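Local coordinates for laminin subunit ALPHA-1 (Mus musculus, PDB 2JD4), which forms part of laminin-111 in basement membranes, its paired LG4-5 domains carrying bound magnesium ions and sites that probably anchor the laminin to cell surfaces, at residues Leu49-Phe54 with Gly58-Val63; Gly79-Met84 with His106-Glu111; Leu144-Leu149 with Gly170-Asn175. The protein carries 4 engineered substitutions. All blocks are in the same frame, centred on the assembly; numbering follows the deposited sequence.

All three contacts join the two facing beta sheets of LG4, the first of the two laminin G domains present. One sheet contributes strands 44-53, 106-113 and 167-174, and the other 58-64, 80-86 and 143-146. Contact 1 touches both others; its centre lies about 8 Å from each of theirs, and theirs are about 12 Å apart (nearest atoms about 7 Å). Tyr61 OH and Thr110 OG1, 2.7 Å apart and hydrogen-bonded, tie contact 1 to contact 2. A probable backbone bond from Gly147 N to Ile60 O, at 2.7 Å, ties contact 3 to contact 1. The domain's magnesium is remote, about 14 Å from the Phe83 side chain of contact 2.

Contact 1: Leu49-Phe54 with Gly58-Val63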
loop_
_atom_site.group_PDB
_atom_site.type_symbol
_atom_site.label_atom_id
_atom_site.label_comp_id
_atom_site.label_asym_id
_atom_site.label_seq_id
_atom_site.Cartn_x
_atom_site.Cartn_y
_atom_site.Cartn_z
ATOM N N LEU A 49 -6.701 -17.781 -11.266
ATOM C CA LEU A 49 -7.302 -16.794 -10.370
ATOM C C LEU A 49 -7.523 -15.484 -11.110
ATOM O O LEU A 49 -7.040 -15.310 -12.218
ATOM C CB LEU A 49 -6.391 -16.572 -9.156
ATOM C CG LEU A 49 -4.945 -16.118 -9.389
ATOM C CD1 LEU A 49 -4.901 -14.601 -9.554
ATOM C CD2 LEU A 49 -4.080 -16.541 -8.216
ATOM N N SER A 50 -8.278 -14.572 -10.506
ATOM C CA SER A 50 -8.529 -13.266 -11.116
ATOM C C SER A 50 -7.950 -12.234 -10.157
ATOM O O SER A 50 -8.083 -12.370 -8.941
ATOM C CB SER A 50 -10.032 -13.032 -11.318
ATOM O OG SER A 50 -10.726 -13.061 -10.081
ATOM N N ILE A 51 -7.305 -11.208 -10.699
ATOM C CA ILE A 51 -6.685 -10.198 -9.862
ATOM C C ILE A 51 -6.872 -8.786 -10.399
ATOM O O ILE A 51 -6.999 -8.575 -11.603
ATOM C CB ILE A 51 -5.179 -10.515 -9.700
ATOM C CG1 ILE A 51 -4.543 -9.603 -8.649
ATOM C CG2 ILE A 51 -4.482 -10.377 -11.045
ATOM C CD1 ILE A 51 -3.167 -10.075 -8.199
ATOM N N ARG A 52 -6.913 -7.825 -9.483
ATOM C CA ARG A 52 -7.081 -6.414 -9.817
ATOM C C ARG A 52 -6.156 -5.632 -8.884
ATOM O O ARG A 52 -6.265 -5.751 -7.661
ATOM C CB ARG A 52 -8.529 -5.989 -9.587
ATOM C CG ARG A 52 -8.774 -4.527 -9.846
ATOM C CD ARG A 52 -9.470 -3.918 -8.651
ATOM N NE ARG A 52 -10.897 -3.820 -8.853
ATOM C CZ ARG A 52 -11.764 -3.503 -7.901
ATOM N NH1 ARG A 52 -11.347 -3.259 -6.664
ATOM N NH2 ARG A 52 -13.049 -3.424 -8.197
ATOM N N THR A 53 -5.273 -4.815 -9.451
ATOM C CA THR A 53 -4.308 -4.082 -8.630
ATOM C C THR A 53 -3.662 -2.853 -9.289
ATOM O O THR A 53 -3.667 -2.706 -10.509
ATOM C CB THR A 53 -3.176 -5.043 -8.212
ATOM O OG1 THR A 53 -2.234 -4.363 -7.378
ATOM C CG2 THR A 53 -2.460 -5.577 -9.455
ATOM N N PHE A 54 -3.102 -1.976 -8.457
ATOM C CA PHE A 54 -2.396 -0.781 -8.923
ATOM C C PHE A 54 -0.949 -0.895 -8.424
ATOM O O PHE A 54 -0.099 -0.069 -8.756
ATOM C CB PHE A 54 -2.993 0.505 -8.326
ATOM C CG PHE A 54 -4.358 0.866 -8.853
ATOM C CD1 PHE A 54 -5.501 0.612 -8.099
ATOM C CD2 PHE A 54 -4.493 1.504 -10.084
ATOM C CE1 PHE A 54 -6.760 0.995 -8.558
ATOM C CE2 PHE A 54 -5.746 1.892 -10.554
ATOM C CZ PHE A 54 -6.882 1.638 -9.791
ATOM N N GLY A 58 4.500 -7.663 -4.865
ATOM C CA GLY A 58 3.823 -8.426 -3.830
ATOM C C GLY A 58 3.706 -9.919 -4.107
ATOM O O GLY A 58 3.761 -10.353 -5.264
ATOM N N LEU A 59 3.545 -10.707 -3.044
ATOM C CA LEU A 59 3.400 -12.159 -3.169
ATOM C C LEU A 59 1.917 -12.495 -3.350
ATOM O O LEU A 59 1.082 -12.055 -2.566
ATOM C CB LEU A 59 3.966 -12.856 -1.919
ATOM C CG LEU A 59 3.951 -14.392 -1.899
ATOM C CD1 LEU A 59 5.077 -14.922 -1.016
ATOM C CD2 LEU A 59 2.598 -14.890 -1.402
ATOM N N ILE A 60 1.595 -13.271 -4.386
ATOM C CA ILE A 60 0.207 -13.632 -4.673
ATOM C C ILE A 60 -0.177 -14.995 -4.078
ATOM O O ILE A 60 -1.254 -15.128 -3.486
ATOM C CB ILE A 60 -0.050 -13.586 -6.190
ATOM C CG1 ILE A 60 0.264 -12.173 -6.710
ATOM C CG2 ILE A 60 -1.497 -13.979 -6.484
ATOM C CD1 ILE A 60 0.324 -12.036 -8.238
ATOM N N TYR A 61 0.679 -16.009 -4.242
ATOM C CA TYR A 61 0.437 -17.314 -3.613
ATOM C C TYR A 61 1.743 -18.058 -3.373
ATOM O O TYR A 61 2.742 -17.827 -4.068
ATOM C CB TYR A 61 -0.551 -18.187 -4.417
ATOM C CG TYR A 61 -0.011 -18.941 -5.616
ATOM C CD1 TYR A 61 0.886 -20.000 -5.464
ATOM C CD2 TYR A 61 -0.448 -18.632 -6.902
ATOM C CE1 TYR A 61 1.326 -20.731 -6.565
ATOM C CE2 TYR A 61 -0.010 -19.356 -8.008
ATOM C CZ TYR A 61 0.877 -20.406 -7.829
ATOM O OH TYR A 61 1.306 -21.128 -8.919
ATOM N N TYR A 62 1.725 -18.948 -2.384
ATOM C CA TYR A 62 2.897 -19.727 -2.010
ATOM C C TYR A 62 2.517 -21.085 -1.410
ATOM O O TYR A 62 1.555 -21.190 -0.644
ATOM C CB TYR A 62 3.710 -18.918 -0.995
ATOM C CG TYR A 62 4.883 -19.624 -0.354
ATOM C CD1 TYR A 62 6.109 -19.737 -1.015
ATOM C CD2 TYR A 62 4.781 -20.142 0.935
ATOM C CE1 TYR A 62 7.198 -20.343 -0.401
ATOM C CE2 TYR A 62 5.864 -20.754 1.557
ATOM C CZ TYR A 62 7.068 -20.850 0.886
ATOM O OH TYR A 62 8.140 -21.448 1.504
ATOM N N VAL A 63 3.270 -22.117 -1.783
ATOM C CA VAL A 63 3.092 -23.473 -1.255
ATOM C C VAL A 63 4.502 -24.017 -1.074
ATOM O O VAL A 63 5.395 -23.708 -1.867
ATOM C CB VAL A 63 2.308 -24.409 -2.213
ATOM C CG1 VAL A 63 0.852 -23.984 -2.282
ATOM C CG2 VAL A 63 2.941 -24.409 -3.593
#
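Ile60 meets both Leu49 and Ile51, and these aliphatic pairs carry most of the contact. Its two branches divide the work. CD1 reaches tip to tip toward Ile51, with Ile60 CD1 and Ile51 CD1 4.0 Å apart, while CG2 receives Leu49, whose CD2 lies 4.0 Å from Ile60 CG2 where the two side chains cross obliquely. The division follows from the first torsion of Ile60: CG1 stands anti to the carbonyl carbon (chi1 -58°) and CG2 anti to the backbone N, which sends the branches to separate partners.

The aromatic contribution is looser. Leu49 CD2 also approaches the Tyr61 ring at its edge, near the ring plane, 4.4 Å from Tyr61 CD2.

No hydrogen bond links 49-54 to 58-63. Their strand axes approach only to 10.5 Å, too far for backbone pairing, and run at 160° to each other. The backbone bonds go elsewhere: Leu49 and Ile51 pair with Val108 and His106 in one sheet, whereas Ile60 pairs with Gly147 in the other.

Ile60 and Tyr61 both face Leu74 of strand 71-77 in a classic beta bulge, which is consistent with two consecutive residues pointing inward. Two strands joined by a short connection, lying in different sheets and meeting through their side chains, form a beta arch rather than a hairpin. This is the face-to-face packing of the beta sandwich expected of a laminin G domain, a member of the concanavalin-like group.

Contact 2: Gly79-Met84 with His106-Glu111; sequences GRLHFM and HTVKTE
The Phe83 ring lays one face over Thr110: CB of Thr110 stands 3.7 Å from the ring centroid and only 4° off the normal, a well-centred CH-pi contact. Phe83 CE2 comes within 3.8 Å of Glu111 N, an oblique approach. Beyond the two segments, Phe85 meets the ring with planes at about 50°, and Met119 and Val94 also pack on Phe83. The placing of CG anti to the backbone N (chi1 168°) carries the ring over Thr110.

A second, aliphatic pair lies nearer the start of both strands. Leu81 CD1 and Val108 CG2 meet tip to tip at 3.8 Å. Strands 80-86 and 106-113 lie in the two facing sheets of the laminin G sandwich, the segment axes 8.4 Å apart at 25°, and meet through side chains.

Replacing Phe83 by an alanine would remove the ring, which would probably open a gap over Thr110 and leave its CB without the face it packs on.

The contact is mostly apolar, with no hydrogen bond across it, though the ring also meets backbone of Glu111. OG1 of buried Thr110 has Tyr61 OH as its hydrogen-bond partner, consistent with CB, over the ring centre, making the CH-pi contact.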
loop_
_atom_site.group_PDB
_atom_site.type_symbol
_atom_site.label_atom_id
_atom_site.label_comp_id
_atom_site.label_asym_id
_atom_site.label_seq_id
_atom_site.Cartn_x
_atom_site.Cartn_y
_atom_site.Cartn_z
ATOM N N GLY A 79 5.546 -4.421 -11.472
ATOM C CA GLY A 79 4.304 -4.486 -12.217
ATOM C C GLY A 79 4.093 -5.714 -13.082
ATOM O O GLY A 79 3.064 -5.813 -13.750
ATOM N N ARG A 80 5.041 -6.651 -13.072
ATOM C CA ARG A 80 4.920 -7.862 -13.887
ATOM C C ARG A 80 4.991 -9.167 -13.093
ATOM O O ARG A 80 5.578 -9.224 -12.012
ATOM C CB ARG A 80 5.984 -7.856 -14.990
ATOM C CG ARG A 80 5.782 -6.745 -16.015
ATOM C CD ARG A 80 6.684 -6.918 -17.233
ATOM N NE ARG A 80 6.287 -6.037 -18.332
ATOM C CZ ARG A 80 6.405 -4.711 -18.319
ATOM N NH1 ARG A 80 6.915 -4.093 -17.263
ATOM N NH2 ARG A 80 5.999 -3.999 -19.360
ATOM N N LEU A 81 4.408 -10.221 -13.663
ATOM C CA LEU A 81 4.342 -11.532 -13.024
ATOM C C LEU A 81 5.515 -12.487 -13.229
ATOM O O LEU A 81 6.062 -12.599 -14.329
ATOM C CB LEU A 81 3.051 -12.235 -13.456
ATOM C CG LEU A 81 1.746 -11.527 -13.078
ATOM C CD1 LEU A 81 0.551 -12.229 -13.729
ATOM C CD2 LEU A 81 1.611 -11.517 -11.565
ATOM N N HIS A 82 5.871 -13.187 -12.151
ATOM C CA HIS A 82 6.951 -14.178 -12.140
ATOM C C HIS A 82 6.463 -15.438 -11.412
ATOM O O HIS A 82 5.999 -15.360 -10.275
ATOM C CB HIS A 82 8.182 -13.616 -11.416
ATOM C CG HIS A 82 8.732 -12.373 -12.040
ATOM N ND1 HIS A 82 9.603 -12.398 -13.108
ATOM C CD2 HIS A 82 8.507 -11.065 -11.770
ATOM C CE1 HIS A 82 9.890 -11.160 -13.470
ATOM N NE2 HIS A 82 9.237 -10.332 -12.673
ATOM N N PHE A 83 6.576 -16.585 -12.080
ATOM C CA PHE A 83 6.159 -17.882 -11.540
ATOM C C PHE A 83 7.384 -18.781 -11.420
ATOM O O PHE A 83 8.082 -19.009 -12.409
ATOM C CB PHE A 83 5.121 -18.518 -12.491
ATOM C CG PHE A 83 4.819 -19.977 -12.217
ATOM C CD1 PHE A 83 4.548 -20.430 -10.927
ATOM C CD2 PHE A 83 4.749 -20.890 -13.272
ATOM C CE1 PHE A 83 4.205 -21.780 -10.690
ATOM C CE2 PHE A 83 4.411 -22.229 -13.047
ATOM C CZ PHE A 83 4.137 -22.676 -11.755
ATOM N N MET A 84 7.655 -19.285 -10.219
ATOM C CA MET A 84 8.805 -20.169 -10.037
ATOM C C MET A 84 8.559 -21.264 -9.003
ATOM O O MET A 84 7.764 -21.106 -8.069
ATOM C CB MET A 84 10.050 -19.359 -9.647
ATOM C CG MET A 84 10.083 -18.867 -8.210
ATOM S SD MET A 84 11.662 -18.043 -7.817
ATOM C CE MET A 84 11.409 -16.444 -8.589
ATOM N N HIS A 106 -7.962 -8.979 -14.250
ATOM C CA HIS A 106 -7.209 -9.839 -15.158
ATOM C C HIS A 106 -7.342 -11.288 -14.700
ATOM O O HIS A 106 -7.510 -11.556 -13.510
ATOM C CB HIS A 106 -5.723 -9.468 -15.144
ATOM C CG HIS A 106 -5.441 -8.066 -15.584
ATOM N ND1 HIS A 106 -5.609 -7.646 -16.886
ATOM C CD2 HIS A 106 -4.999 -6.988 -14.893
ATOM C CE1 HIS A 106 -5.282 -6.368 -16.978
ATOM N NE2 HIS A 106 -4.909 -5.946 -15.783
ATOM N N THR A 107 -7.278 -12.219 -15.642
ATOM C CA THR A 107 -7.336 -13.632 -15.302
ATOM C C THR A 107 -5.897 -14.119 -15.434
ATOM O O THR A 107 -5.213 -13.785 -16.399
ATOM C CB THR A 107 -8.243 -14.417 -16.265
ATOM O OG1 THR A 107 -7.726 -14.314 -17.596
ATOM C CG2 THR A 107 -9.656 -13.860 -16.227
ATOM N N VAL A 108 -5.435 -14.886 -14.455
ATOM C CA VAL A 108 -4.064 -15.384 -14.463
ATOM C C VAL A 108 -4.017 -16.890 -14.271
ATOM O O VAL A 108 -4.788 -17.451 -13.500
ATOM C CB VAL A 108 -3.239 -14.718 -13.342
ATOM C CG1 VAL A 108 -1.854 -15.359 -13.256
ATOM C CG2 VAL A 108 -3.120 -13.212 -13.613
ATOM N N LYS A 109 -3.108 -17.543 -14.983
ATOM C CA LYS A 109 -2.960 -18.983 -14.878
ATOM C C LYS A 109 -1.478 -19.348 -14.844
ATOM O O LYS A 109 -0.694 -18.837 -15.641
ATOM C CB LYS A 109 -3.636 -19.668 -16.072
ATOM C CG LYS A 109 -3.613 -21.189 -16.013
ATOM C CD LYS A 109 -3.824 -21.800 -17.397
ATOM C CE LYS A 109 -5.122 -21.350 -18.042
ATOM N NZ LYS A 109 -5.257 -21.913 -19.420
ATOM N N THR A 110 -1.091 -20.205 -13.904
ATOM C CA THR A 110 0.292 -20.654 -13.811
ATOM C C THR A 110 0.229 -22.169 -13.922
ATOM O O THR A 110 -0.575 -22.815 -13.248
ATOM C CB THR A 110 0.968 -20.247 -12.475
ATOM O OG1 THR A 110 0.291 -20.861 -11.372
ATOM C CG2 THR A 110 0.941 -18.731 -12.307
ATOM N N GLU A 111 1.073 -22.738 -14.773
ATOM C CA GLU A 111 1.041 -24.175 -14.973
ATOM C C GLU A 111 2.355 -24.919 -15.022
ATOM O O GLU A 111 3.224 -24.616 -15.831
ATOM C CB GLU A 111 0.284 -24.506 -16.256
ATOM C CG GLU A 111 -1.216 -24.446 -16.150
ATOM C CD GLU A 111 -1.885 -24.906 -17.426
ATOM O OE1 GLU A 111 -2.320 -24.041 -18.218
ATOM O OE2 GLU A 111 -1.955 -26.135 -17.642
#

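Contact 3: Leu144-Leu149 with Gly170-Asn175; sequences LYLGGL and GEIMVN
Leu146 and Ile172 slide past each other in opposite directions, so they meet alongside rather than head-on, with Leu146 CD1 4.0 Å from Ile172 CD1. The first torsion of Leu146 extends CG away from its backbone N (chi1 -175°). Ile172 does the same with CG1 (chi1 175°) and continues in an extended chain to CD1, which carries that methyl across the space between the sheets.

The same Ile172 methyl serves a second leucine. Leu144 CD2 lies 4.4 Å from Ile172 CD1, so one delta methyl touches two residues on the same side of strand 143-146. Leu144 uses its other branch for Val174: CD1 stands 4.3 Å from Val174 CG2. Its branches are thus split between successive inward-facing residues of the partner strand, and Ile172, with 53 Å² buried here, has the largest share of the contact.

The backbones keep well apart. CA of Leu146 is 9.4 Å from CA of Ile172, and CA of Leu144 is 9.8 Å from CA of Val174. The short strand segments run at 157°, one in each sheet of the sandwich. On the sheet of 170-175, Ile172 packs beside Val47 and Leu49 of strand 44-53, while Leu144 leans on Val63 in the opposite sheet. Just past Val174, the Asn175 side chain is hydrogen-bonded to the backbone of Arg44 and Gln46.

Every touching atom is a methyl carbon, and no hydrogen bond or charge crosses. The contact therefore rests on apolar packing, with 147 Å² of surface buried between the segments, both sides summed, so how well it packs probably depends on the fit of the branched side chains.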
loop_
_atom_site.group_PDB
_atom_site.type_symbol
_atom_site.label_atom_id
_atom_site.label_comp_id
_atom_site.label_asym_id
_atom_site.label_seq_id
_atom_site.Cartn_x
_atom_site.Cartn_y
_atom_site.Cartn_z
ATOM N N LEU A 144 -2.173 -23.736 1.035
ATOM C CA LEU A 144 -1.765 -22.693 0.107
ATOM C C LEU A 144 -1.953 -21.335 0.763
ATOM O O LEU A 144 -3.014 -21.050 1.310
ATOM C CB LEU A 144 -2.574 -22.776 -1.196
ATOM C CG LEU A 144 -2.315 -21.691 -2.255
ATOM C CD1 LEU A 144 -2.409 -22.269 -3.662
ATOM C CD2 LEU A 144 -3.315 -20.568 -2.078
ATOM N N TYR A 145 -0.909 -20.513 0.729
ATOM C CA TYR A 145 -0.973 -19.173 1.305
ATOM C C TYR A 145 -1.347 -18.214 0.183
ATOM O O TYR A 145 -0.637 -18.125 -0.822
ATOM C CB TYR A 145 0.378 -18.777 1.903
ATOM C CG TYR A 145 0.807 -19.668 3.041
ATOM C CD1 TYR A 145 1.412 -20.903 2.797
ATOM C CD2 TYR A 145 0.583 -19.291 4.365
ATOM C CE1 TYR A 145 1.787 -21.734 3.845
ATOM C CE2 TYR A 145 0.952 -20.118 5.419
ATOM C CZ TYR A 145 1.555 -21.336 5.153
ATOM O OH TYR A 145 1.932 -22.148 6.200
ATOM N N LEU A 146 -2.464 -17.507 0.359
ATOM C CA LEU A 146 -2.960 -16.572 -0.646
ATOM C C LEU A 146 -2.843 -15.094 -0.245
ATOM O O LEU A 146 -3.249 -14.691 0.852
ATOM C CB LEU A 146 -4.432 -16.890 -0.970
ATOM C CG LEU A 146 -5.084 -16.067 -2.097
ATOM C CD1 LEU A 146 -4.428 -16.436 -3.446
ATOM C CD2 LEU A 146 -6.595 -16.350 -2.147
ATOM N N GLY A 147 -2.276 -14.298 -1.149
ATOM C CA GLY A 147 -2.130 -12.871 -0.924
ATOM C C GLY A 147 -1.016 -12.393 -0.014
ATOM O O GLY A 147 -0.752 -11.193 0.052
ATOM N N GLY A 148 -0.378 -13.315 0.698
ATOM C CA GLY A 148 0.694 -12.945 1.604
ATOM C C GLY A 148 1.060 -14.116 2.500
ATOM O O GLY A 148 0.594 -15.232 2.280
ATOM N N LEU A 149 1.878 -13.864 3.516
ATOM C CA LEU A 149 2.306 -14.909 4.448
ATOM C C LEU A 149 2.093 -14.474 5.899
ATOM O O LEU A 149 1.999 -13.278 6.198
ATOM C CB LEU A 149 3.801 -15.221 4.246
ATOM C CG LEU A 149 4.267 -15.650 2.854
ATOM C CD1 LEU A 149 5.803 -15.595 2.795
ATOM C CD2 LEU A 149 3.755 -17.046 2.545
ATOM N N GLY A 170 -10.227 -12.559 -6.588
ATOM C CA GLY A 170 -11.510 -13.224 -6.620
ATOM C C GLY A 170 -11.350 -14.702 -6.322
ATOM O O GLY A 170 -10.584 -15.091 -5.437
ATOM N N GLU A 171 -12.058 -15.528 -7.081
ATOM C CA GLU A 171 -12.004 -16.968 -6.888
ATOM C C GLU A 171 -10.680 -17.545 -7.404
ATOM O O GLU A 171 -10.043 -16.975 -8.286
ATOM C CB GLU A 171 -13.179 -17.636 -7.618
ATOM C CG GLU A 171 -14.572 -17.155 -7.188
ATOM C CD GLU A 171 -14.815 -17.280 -5.695
ATOM O OE1 GLU A 171 -14.281 -18.224 -5.076
ATOM O OE2 GLU A 171 -15.554 -16.438 -5.135
ATOM N N ILE A 172 -10.276 -18.679 -6.845
ATOM C CA ILE A 172 -9.043 -19.339 -7.259
ATOM C C ILE A 172 -9.260 -20.846 -7.380
ATOM O O ILE A 172 -9.939 -21.465 -6.554
ATOM C CB ILE A 172 -7.887 -19.041 -6.265
ATOM C CG1 ILE A 172 -6.642 -19.851 -6.643
ATOM C CG2 ILE A 172 -8.334 -19.330 -4.840
ATOM C CD1 ILE A 172 -5.423 -19.579 -5.757
ATOM N N MET A 173 -8.694 -21.423 -8.435
ATOM C CA MET A 173 -8.811 -22.849 -8.698
ATOM C C MET A 173 -7.441 -23.515 -8.729
ATOM O O MET A 173 -6.470 -22.928 -9.205
ATOM C CB MET A 173 -9.461 -23.081 -10.058
ATOM C CG MET A 173 -10.863 -22.558 -10.211
ATOM S SD MET A 173 -11.381 -22.813 -11.917
ATOM C CE MET A 173 -10.950 -24.543 -12.142
ATOM N N VAL A 174 -7.374 -24.743 -8.227
ATOM C CA VAL A 174 -6.138 -25.516 -8.233
ATOM C C VAL A 174 -6.493 -26.861 -8.872
ATOM O O VAL A 174 -7.387 -27.559 -8.393
ATOM C CB VAL A 174 -5.596 -25.744 -6.809
ATOM C CG1 VAL A 174 -4.395 -26.673 -6.857
ATOM C CG2 VAL A 174 -5.183 -24.414 -6.183
ATOM N N ASN A 175 -5.815 -27.206 -9.967
ATOM C CA ASN A 175 -6.087 -28.455 -10.677
ATOM C C ASN A 175 -7.586 -28.698 -10.921
ATOM O O ASN A 175 -8.116 -29.777 -10.625
ATOM C CB ASN A 175 -5.465 -29.646 -9.923
ATOM C CG ASN A 175 -3.942 -29.619 -9.952
ATOM O OD1 ASN A 175 -3.342 -28.618 -10.348
ATOM N ND2 ASN A 175 -3.310 -30.717 -9.524
#